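Side-chain contacts in aluminum resistance protein (Clostridium novyi, PDB 3I16), which binds pyridoxal 5'-phosphate and probably cleaves carbon-sulfur bonds, a lyase activity thought to take part in aluminum resistance: residues E24-D29 against A308-R313; M302-G307 against S331-S336; A107-L112 against K145-N150. One frame throughout, in Å; residues are numbered along the deposited sequence.

Contact 1: E24-D29 against A308-R313; sequences ETAMND and AILCSR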
loop_
_atom_site.group_PDB
_atom_site.type_symbol
_atom_site.label_atom_id
_atom_site.label_comp_id
_atom_site.label_asym_id
_atom_site.label_seq_id
_atom_site.Cartn_x
_atom_site.Cartn_y
_atom_site.Cartn_z
ATOM N N GLU B 24 2.013 39.293 -17.920
ATOM C CA GLU B 24 3.162 40.121 -17.556
ATOM C C GLU B 24 2.700 41.310 -16.688
ATOM O O GLU B 24 3.282 41.610 -15.646
ATOM C CB GLU B 24 3.909 40.565 -18.830
ATOM C CG GLU B 24 4.616 39.398 -19.602
ATOM C CD GLU B 24 4.986 39.738 -21.055
ATOM O OE1 GLU B 24 4.663 40.859 -21.512
ATOM O OE2 GLU B 24 5.584 38.885 -21.757
ATOM N N THR B 25 1.625 41.971 -17.114
ATOM C CA THR B 25 1.066 43.120 -16.398
ATOM C C THR B 25 0.572 42.701 -15.021
ATOM O O THR B 25 0.871 43.359 -14.025
ATOM C CB THR B 25 -0.099 43.721 -17.202
ATOM O OG1 THR B 25 0.356 43.989 -18.536
ATOM C CG2 THR B 25 -0.639 44.996 -16.561
ATOM N N ALA B 26 -0.187 41.604 -14.974
ATOM C CA ALA B 26 -0.713 41.062 -13.721
ATOM C C ALA B 26 0.390 40.733 -12.725
ATOM O O ALA B 26 0.254 41.045 -11.548
ATOM C CB ALA B 26 -1.578 39.788 -13.977
HETATM N N MSE B 27 1.457 40.092 -13.190
HETATM C CA MSE B 27 2.574 39.717 -12.303
HETATM C C MSE B 27 3.223 40.946 -11.722
HETATM O O MSE B 27 3.530 40.972 -10.538
HETATM C CB MSE B 27 3.644 38.941 -13.046
HETATM C CG MSE B 27 3.291 37.557 -13.291
HETATM SE SE MSE B 27 3.351 36.560 -11.614
HETATM C CE MSE B 27 5.193 36.331 -11.379
ATOM N N ASN B 28 3.449 41.955 -12.559
ATOM C CA ASN B 28 4.014 43.201 -12.085
ATOM C C ASN B 28 3.102 43.791 -10.978
ATOM O O ASN B 28 3.588 44.155 -9.901
ATOM C CB ASN B 28 4.174 44.225 -13.234
ATOM C CG ASN B 28 5.247 43.834 -14.284
ATOM O OD1 ASN B 28 6.156 43.064 -14.008
ATOM N ND2 ASN B 28 5.142 44.416 -15.492
ATOM N N ASP B 29 1.790 43.860 -11.240
ATOM C CA ASP B 29 0.817 44.420 -10.287
ATOM C C ASP B 29 0.667 43.682 -8.936
ATOM O O ASP B 29 0.421 44.307 -7.917
ATOM C CB ASP B 29 -0.580 44.483 -10.911
ATOM C CG ASP B 29 -0.689 45.476 -12.046
ATOM O OD1 ASP B 29 0.224 46.307 -12.259
ATOM O OD2 ASP B 29 -1.738 45.439 -12.716
ATOM N N ALA B 308 -4.406 31.970 -7.019
ATOM C CA ALA B 308 -5.692 32.665 -6.902
ATOM C C ALA B 308 -5.544 34.173 -7.133
ATOM O O ALA B 308 -6.356 34.791 -7.833
ATOM C CB ALA B 308 -6.332 32.399 -5.519
ATOM N N ILE B 309 -4.491 34.754 -6.556
ATOM C CA ILE B 309 -4.245 36.191 -6.677
ATOM C C ILE B 309 -3.918 36.549 -8.129
ATOM O O ILE B 309 -4.431 37.537 -8.662
ATOM C CB ILE B 309 -3.115 36.655 -5.708
ATOM C CG1 ILE B 309 -3.550 36.398 -4.243
ATOM C CG2 ILE B 309 -2.808 38.102 -5.940
ATOM C CD1 ILE B 309 -2.444 36.536 -3.182
ATOM N N LEU B 310 -3.067 35.752 -8.767
ATOM C CA LEU B 310 -2.761 35.954 -10.183
ATOM C C LEU B 310 -4.046 35.842 -11.032
ATOM O O LEU B 310 -4.257 36.627 -11.934
ATOM C CB LEU B 310 -1.756 34.933 -10.673
ATOM C CG LEU B 310 -1.571 34.790 -12.192
ATOM C CD1 LEU B 310 -1.007 36.061 -12.776
ATOM C CD2 LEU B 310 -0.664 33.570 -12.473
ATOM N N CYS B 311 -4.849 34.813 -10.761
ATOM C CA CYS B 311 -6.093 34.614 -11.482
ATOM C C CYS B 311 -6.957 35.859 -11.308
ATOM O O CYS B 311 -7.449 36.384 -12.278
ATOM C CB CYS B 311 -6.824 33.382 -10.960
ATOM S SG CYS B 311 -8.390 33.080 -11.829
ATOM N N SER B 312 -7.094 36.348 -10.075
ATOM C CA SER B 312 -7.880 37.553 -9.814
ATOM C C SER B 312 -7.455 38.729 -10.703
ATOM O O SER B 312 -8.288 39.348 -11.418
ATOM C CB SER B 312 -7.739 37.953 -8.343
ATOM O OG SER B 312 -8.432 39.149 -8.030
ATOM N N ARG B 313 -6.168 39.056 -10.669
ATOM C CA ARG B 313 -5.707 40.227 -11.403
ATOM C C ARG B 313 -5.722 40.018 -12.926
ATOM O O ARG B 313 -6.160 40.891 -13.639
ATOM C CB ARG B 313 -4.323 40.666 -10.917
ATOM C CG ARG B 313 -3.829 41.977 -11.519
ATOM C CD ARG B 313 -4.833 43.115 -11.348
ATOM N NE ARG B 313 -4.208 44.387 -11.652
ATOM C CZ ARG B 313 -4.795 45.575 -11.588
ATOM N NH1 ARG B 313 -6.064 45.704 -11.208
ATOM N NH2 ARG B 313 -4.080 46.657 -11.896
#
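Arg313 reaches from helix 287-318 to Asp29 on helix 17-54, and the salt bridge between them is the polar half of this helix crossing. The guanidinium comes side-on and uses two nitrogens for one oxygen: NH2 lies 2.8 Å and NE 2.9 Å from Asp29 OD2. That oxygen sits at the guanidinium edge, in its plane. The fit is less regular on the acid side, because the carboxylate is turned 58° from the guanidinium. NE meets OD2 on its anti side, whereas NH2 approaches from above the carboxylate plane. With CG anti to the backbone N (chi1 -173°) and a bend at chi2, the Arg313 chain runs over Ala26 before its end reaches Asp29.

The apolar half lies alongside. Arg313 CG rests 3.9 Å from Ala26 CA and 4.0 Å from Ala26 CB, and the same methyl meets Leu310 CD1, also at 4.0 Å. The small alanine allows Arg313 to come close, their CA atoms being 5.6 Å apart, although the axes of the two helical segments approach only to 9.2 Å and are inclined at 121°. Ile30, the next residue of helix 17-54 after the acid, also touches Leu310 and Arg313, while Phe411 of helix 411-425 touches both Leu310 and Met27, a selenomethionine here.

Arg313 NH1 forms a second salt bridge, to Glu316 on its own helix. Two carboxylates thus share one guanidinium, which probably limits its rotation and favours their ionised form, while its aliphatic stem helps join two long helices away from the cofactor site.

Contact 2: M302-G307 against S331-S336; sequences MEALKG and SDIIQS. With EDO (1,2-ethanediol), chain L.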
loop_
_atom_site.group_PDB
_atom_site.type_symbol
_atom_site.label_atom_id
_atom_site.label_comp_id
_atom_site.label_asym_id
_atom_site.label_seq_id
_atom_site.Cartn_x
_atom_site.Cartn_y
_atom_site.Cartn_z
HETATM N N MSE B 302 0.158 28.238 0.179
HETATM C CA MSE B 302 0.493 29.535 -0.412
HETATM C C MSE B 302 0.782 29.500 -1.932
HETATM O O MSE B 302 0.634 30.532 -2.625
HETATM C CB MSE B 302 1.625 30.175 0.361
HETATM C CG MSE B 302 1.229 30.550 1.774
HETATM SE SE MSE B 302 -0.387 31.711 1.767
HETATM C CE MSE B 302 -0.153 32.422 3.555
ATOM N N GLU B 303 1.227 28.361 -2.445
ATOM C CA GLU B 303 1.388 28.207 -3.884
ATOM C C GLU B 303 0.010 28.373 -4.521
ATOM O O GLU B 303 -0.139 29.088 -5.500
ATOM C CB GLU B 303 1.964 26.829 -4.244
ATOM C CG GLU B 303 3.392 26.588 -3.806
ATOM C CD GLU B 303 4.381 27.582 -4.426
ATOM O OE1 GLU B 303 4.352 27.801 -5.659
ATOM O OE2 GLU B 303 5.209 28.116 -3.675
ATOM N N ALA B 304 -1.004 27.726 -3.939
ATOM C CA ALA B 304 -2.377 27.811 -4.442
ATOM C C ALA B 304 -2.922 29.230 -4.323
ATOM O O ALA B 304 -3.588 29.733 -5.246
ATOM C CB ALA B 304 -3.308 26.818 -3.694
ATOM N N LEU B 305 -2.654 29.873 -3.192
ATOM C CA LEU B 305 -3.168 31.212 -2.983
ATOM C C LEU B 305 -2.542 32.224 -3.960
ATOM O O LEU B 305 -3.240 33.107 -4.446
ATOM C CB LEU B 305 -2.951 31.674 -1.547
ATOM C CG LEU B 305 -3.630 33.001 -1.253
ATOM C CD1 LEU B 305 -5.149 32.807 -1.358
ATOM C CD2 LEU B 305 -3.216 33.481 0.089
ATOM N N LYS B 306 -1.243 32.090 -4.232
ATOM C CA LYS B 306 -0.559 32.928 -5.242
ATOM C C LYS B 306 -1.216 32.742 -6.618
ATOM O O LYS B 306 -1.417 33.712 -7.404
ATOM C CB LYS B 306 0.948 32.626 -5.279
ATOM C CG LYS B 306 1.674 33.226 -4.115
ATOM C CD LYS B 306 3.159 32.862 -4.076
ATOM C CE LYS B 306 3.812 33.402 -2.808
ATOM N NZ LYS B 306 5.305 33.231 -2.781
ATOM N N GLY B 307 -1.607 31.515 -6.901
ATOM C CA GLY B 307 -2.356 31.236 -8.125
ATOM C C GLY B 307 -3.702 31.956 -8.154
ATOM O O GLY B 307 -4.099 32.479 -9.194
ATOM N N SER B 331 -9.050 34.689 3.272
ATOM C CA SER B 331 -9.181 33.686 4.339
ATOM C C SER B 331 -9.389 32.289 3.768
ATOM O O SER B 331 -9.655 31.343 4.515
ATOM C CB SER B 331 -10.303 34.055 5.304
ATOM O OG SER B 331 -10.045 33.522 6.610
ATOM N N ASP B 332 -9.243 32.155 2.450
ATOM C CA ASP B 332 -9.284 30.849 1.774
ATOM C C ASP B 332 -8.545 30.949 0.428
ATOM O O ASP B 332 -8.127 32.039 0.012
ATOM C CB ASP B 332 -10.717 30.294 1.648
ATOM C CG ASP B 332 -11.561 31.008 0.595
ATOM O OD1 ASP B 332 -11.011 31.650 -0.324
ATOM O OD2 ASP B 332 -12.803 30.909 0.669
ATOM N N ILE B 333 -8.399 29.830 -0.264
ATOM C CA ILE B 333 -7.662 29.811 -1.529
ATOM C C ILE B 333 -8.524 29.978 -2.776
ATOM O O ILE B 333 -8.024 29.851 -3.890
ATOM C CB ILE B 333 -6.801 28.509 -1.677
ATOM C CG1 ILE B 333 -7.668 27.243 -1.746
ATOM C CG2 ILE B 333 -5.779 28.421 -0.541
ATOM C CD1 ILE B 333 -6.920 26.011 -2.270
ATOM N N ILE B 334 -9.806 30.263 -2.609
ATOM C CA ILE B 334 -10.705 30.256 -3.756
ATOM C C ILE B 334 -10.760 31.609 -4.460
ATOM O O ILE B 334 -10.730 32.633 -3.787
ATOM C CB ILE B 334 -12.130 29.816 -3.345
ATOM C CG1 ILE B 334 -12.093 28.418 -2.732
ATOM C CG2 ILE B 334 -13.060 29.805 -4.559
ATOM C CD1 ILE B 334 -13.455 27.909 -2.293
ATOM N N GLN B 335 -10.775 31.593 -5.798
ATOM C CA GLN B 335 -10.944 32.791 -6.601
ATOM C C GLN B 335 -12.180 32.625 -7.459
ATOM O O GLN B 335 -12.260 31.642 -8.197
ATOM C CB GLN B 335 -9.740 33.030 -7.520
ATOM C CG GLN B 335 -9.893 34.282 -8.350
ATOM C CD GLN B 335 -10.068 35.509 -7.473
ATOM O OE1 GLN B 335 -9.331 35.683 -6.503
ATOM N NE2 GLN B 335 -11.030 36.375 -7.819
ATOM N N SER B 336 -13.113 33.583 -7.394
ATOM C CA SER B 336 -14.355 33.546 -8.163
ATOM C C SER B 336 -14.265 34.507 -9.345
ATOM O O SER B 336 -13.703 35.602 -9.189
ATOM C CB SER B 336 -15.551 33.949 -7.280
ATOM O OG SER B 336 -15.571 33.230 -6.049
HETATM C C1 EDO L . 6.119 30.629 -6.221
HETATM O O1 EDO L . 6.223 29.227 -6.498
HETATM C C2 EDO L . 6.874 31.001 -4.952
HETATM O O2 EDO L . 6.194 30.584 -3.753
HETATM O O HOH W 1 -6.050 28.612 -5.272
#
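Leu305 and Ala304, on one side of helix 287-318, pack against an Asx turn at Asp332-Ile334 that leads into strand 335-338. In the turn, Asp332 OD1 accepts the backbone N-H of Ile334 at 2.9 Å, from above the carboxylate plane. Asp332 OD2 is hydrogen-bonded to Ser185 OG, a residue of the pyridoxal 5'-phosphate pocket, so the turn joins the helix to the surroundings of the cofactor.

The tight part is buried and mostly apolar. The first torsion of Leu305 (chi1 -173°) swings its branch away from the backbone N, and CD1 comes within 3.4 Å of Asp332 O and 3.9 Å of Ile333 CA. Beside it, Ile333 CD1 meets the methyl of Ala304 at 4.0 Å, and the other branch, CG2, keeps a looser 4.4 Å from Leu305 CB. Tyr221, another pocket residue, touches Ile333 as well.

A water links the two backbones, hydrogen-bonded to Ala304 O and Ile333 O, 2.7 Å from each. Looser still is the face of the helix turned from the Asx turn, where buried Glu303 and partly exposed Lys306 hold a 1,2-ethanediol, probably from the crystallisation liquor. Glu303 OE1 also accepts from Phe411 N, and Lys306, extended beyond CG, forms a salt bridge with Asp38 of helix 17-54. The diol's O2 takes a hydrogen bond from Lys306 NZ at 3.0 Å and gives one to Glu303 OE2.

Contact 3: A107-L112 against K145-N150; sequences ALFGNL and KEFGIN. With EDO (1,2-ethanediol), chain S.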
loop_
_atom_site.group_PDB
_atom_site.type_symbol
_atom_site.label_atom_id
_atom_site.label_comp_id
_atom_site.label_asym_id
_atom_site.label_seq_id
_atom_site.Cartn_x
_atom_site.Cartn_y
_atom_site.Cartn_z
ATOM N N ALA B 107 -19.142 16.021 13.210
ATOM C CA ALA B 107 -19.089 17.057 14.247
ATOM C C ALA B 107 -20.484 17.404 14.780
ATOM O O ALA B 107 -20.702 17.479 16.001
ATOM C CB ALA B 107 -18.418 18.344 13.706
ATOM N N LEU B 108 -21.415 17.607 13.859
ATOM C CA LEU B 108 -22.766 18.010 14.201
ATOM C C LEU B 108 -23.546 16.876 14.884
ATOM O O LEU B 108 -24.059 17.049 15.991
ATOM C CB LEU B 108 -23.488 18.521 12.948
ATOM C CG LEU B 108 -22.891 19.785 12.309
ATOM C CD1 LEU B 108 -23.545 20.062 10.946
ATOM C CD2 LEU B 108 -22.991 21.015 13.229
ATOM N N PHE B 109 -23.646 15.725 14.237
ATOM C CA PHE B 109 -24.317 14.584 14.866
ATOM C C PHE B 109 -23.638 14.204 16.177
ATOM O O PHE B 109 -24.301 13.784 17.131
ATOM C CB PHE B 109 -24.346 13.352 13.968
ATOM C CG PHE B 109 -25.450 13.359 12.931
ATOM C CD1 PHE B 109 -26.738 12.994 13.263
ATOM C CD2 PHE B 109 -25.170 13.672 11.613
ATOM C CE1 PHE B 109 -27.733 12.962 12.308
ATOM C CE2 PHE B 109 -26.157 13.652 10.659
ATOM C CZ PHE B 109 -27.437 13.307 11.005
ATOM N N GLY B 110 -22.315 14.339 16.219
ATOM C CA GLY B 110 -21.573 13.994 17.422
ATOM C C GLY B 110 -21.903 14.909 18.594
ATOM O O GLY B 110 -22.034 14.440 19.737
ATOM N N ASN B 111 -22.087 16.197 18.302
ATOM C CA ASN B 111 -22.309 17.188 19.353
ATOM C C ASN B 111 -23.734 17.686 19.608
ATOM O O ASN B 111 -23.924 18.488 20.526
ATOM C CB ASN B 111 -21.336 18.369 19.162
ATOM C CG ASN B 111 -19.895 17.975 19.459
ATOM O OD1 ASN B 111 -19.448 18.079 20.605
ATOM N ND2 ASN B 111 -19.186 17.452 18.449
ATOM N N LEU B 112 -24.724 17.190 18.856
ATOM C CA LEU B 112 -26.122 17.621 19.021
ATOM C C LEU B 112 -26.998 16.429 19.415
ATOM O O LEU B 112 -26.720 15.299 19.032
ATOM C CB LEU B 112 -26.648 18.279 17.736
ATOM C CG LEU B 112 -26.072 19.654 17.383
ATOM C CD1 LEU B 112 -26.267 19.917 15.891
ATOM C CD2 LEU B 112 -26.689 20.795 18.261
ATOM N N LYS B 145 -32.576 16.795 11.548
ATOM C CA LYS B 145 -34.000 17.089 11.776
ATOM C C LYS B 145 -34.759 15.810 12.111
ATOM O O LYS B 145 -35.553 15.779 13.065
ATOM C CB LYS B 145 -34.618 17.770 10.557
ATOM C CG LYS B 145 -35.982 18.398 10.809
ATOM C CD LYS B 145 -36.525 18.948 9.502
ATOM C CE LYS B 145 -37.520 20.091 9.677
ATOM N NZ LYS B 145 -37.863 20.694 8.336
ATOM N N GLU B 146 -34.457 14.740 11.369
ATOM C CA GLU B 146 -35.089 13.431 11.596
ATOM C C GLU B 146 -34.721 12.820 12.954
ATOM O O GLU B 146 -35.409 11.940 13.432
ATOM C CB GLU B 146 -34.828 12.492 10.416
ATOM C CG GLU B 146 -35.605 12.992 9.180
ATOM C CD GLU B 146 -35.202 12.373 7.858
ATOM O OE1 GLU B 146 -34.061 11.885 7.729
ATOM O OE2 GLU B 146 -36.041 12.421 6.923
ATOM N N PHE B 147 -33.667 13.330 13.583
ATOM C CA PHE B 147 -33.278 12.922 14.928
ATOM C C PHE B 147 -33.660 13.969 16.007
ATOM O O PHE B 147 -33.131 13.950 17.124
ATOM C CB PHE B 147 -31.797 12.520 14.950
ATOM C CG PHE B 147 -31.572 11.132 14.426
ATOM C CD1 PHE B 147 -31.694 10.028 15.272
ATOM C CD2 PHE B 147 -31.357 10.917 13.094
ATOM C CE1 PHE B 147 -31.543 8.743 14.790
ATOM C CE2 PHE B 147 -31.189 9.641 12.603
ATOM C CZ PHE B 147 -31.287 8.545 13.453
ATOM N N GLY B 148 -34.591 14.859 15.662
ATOM C CA GLY B 148 -35.114 15.853 16.587
ATOM C C GLY B 148 -34.233 17.039 16.869
ATOM O O GLY B 148 -34.457 17.728 17.867
ATOM N N ILE B 149 -33.243 17.281 16.004
ATOM C CA ILE B 149 -32.298 18.390 16.157
ATOM C C ILE B 149 -32.727 19.495 15.189
ATOM O O ILE B 149 -32.830 19.259 13.976
ATOM C CB ILE B 149 -30.865 17.944 15.884
ATOM C CG1 ILE B 149 -30.468 16.821 16.856
ATOM C CG2 ILE B 149 -29.917 19.107 16.014
ATOM C CD1 ILE B 149 -29.249 16.096 16.467
ATOM N N ASN B 150 -32.975 20.695 15.734
ATOM C CA ASN B 150 -33.511 21.802 14.959
ATOM C C ASN B 150 -32.416 22.669 14.362
ATOM O O ASN B 150 -31.269 22.654 14.819
ATOM C CB ASN B 150 -34.400 22.644 15.849
ATOM C CG ASN B 150 -35.451 21.819 16.555
ATOM O OD1 ASN B 150 -36.301 21.194 15.911
ATOM N ND2 ASN B 150 -35.390 21.795 17.878
HETATM C C1 EDO S . -23.026 9.041 18.068
HETATM O O1 EDO S . -24.135 8.154 17.913
HETATM C C2 EDO S . -23.467 10.499 18.194
HETATM O O2 EDO S . -23.898 11.098 16.956
#
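Phe109 turns the edge of its ring to Phe147, with CE1 4.2 Å from Phe147 CD2. The contact lies at the edge of the Phe109 ring, near its plane, but is oblique to the ring of Phe147, although the two rings are nearly perpendicular. Phe109 also makes a cation-pi contact with Arg270 and is touched by Pro274 of the third subunit. A second apolar pair joins the later residues of both segments: Leu112 CB meets Ile149 CD1 at 3.6 Å, and Leu112 CD1 meets Ile149 CG2 at 3.7 Å, so both isoleucine branches touch the leucine.

This is the rim of the large domain of a fold-type I pyridoxal 5'-phosphate enzyme. Helix 100-111 begins with the cofactor-binding Gly100 and Thr101, and here its far end meets the loop entering strand 150-153, outermost within this chain in the seven-stranded mixed sheet. The third subunit closes on the loop, where its Leu112 touches Phe147 and its Phe147 touches Ile149.

At the helix end Asn111 folds back on its own turn. Its ND2 donates to Ala107 O at 2.9 Å, nearly straight (166°) and on a lone pair in the carbonyl plane, and the same oxygen accepts the Asn111 backbone N-H.

Contacts 1 and 2 are neighbours on successive turns of helix 287-318, their centres about 12 Å apart, and they touch where Gln335 of strand 335-338 meets Ala308, Cys311 and Ser312. Their segments alternate along the chain. Contact 1 ties the shared helix to helix 17-54, contact 2 to the turn into strand 335-338, next to the outermost strand of the antiparallel sheet. Contact 3, nested within the sequence loop closed by contact 1 and ending before contact 2 begins, joins helix 100-111 to the loop entering strand 150-153 of the seven-stranded sheet. Its centre is about 44 Å from that of contact 1, across the chain's centre, and about 33 Å from that of contact 2. Contact 2 nears the cofactor through Asp332; contact 3 lies at the far end of a helix whose start binds it.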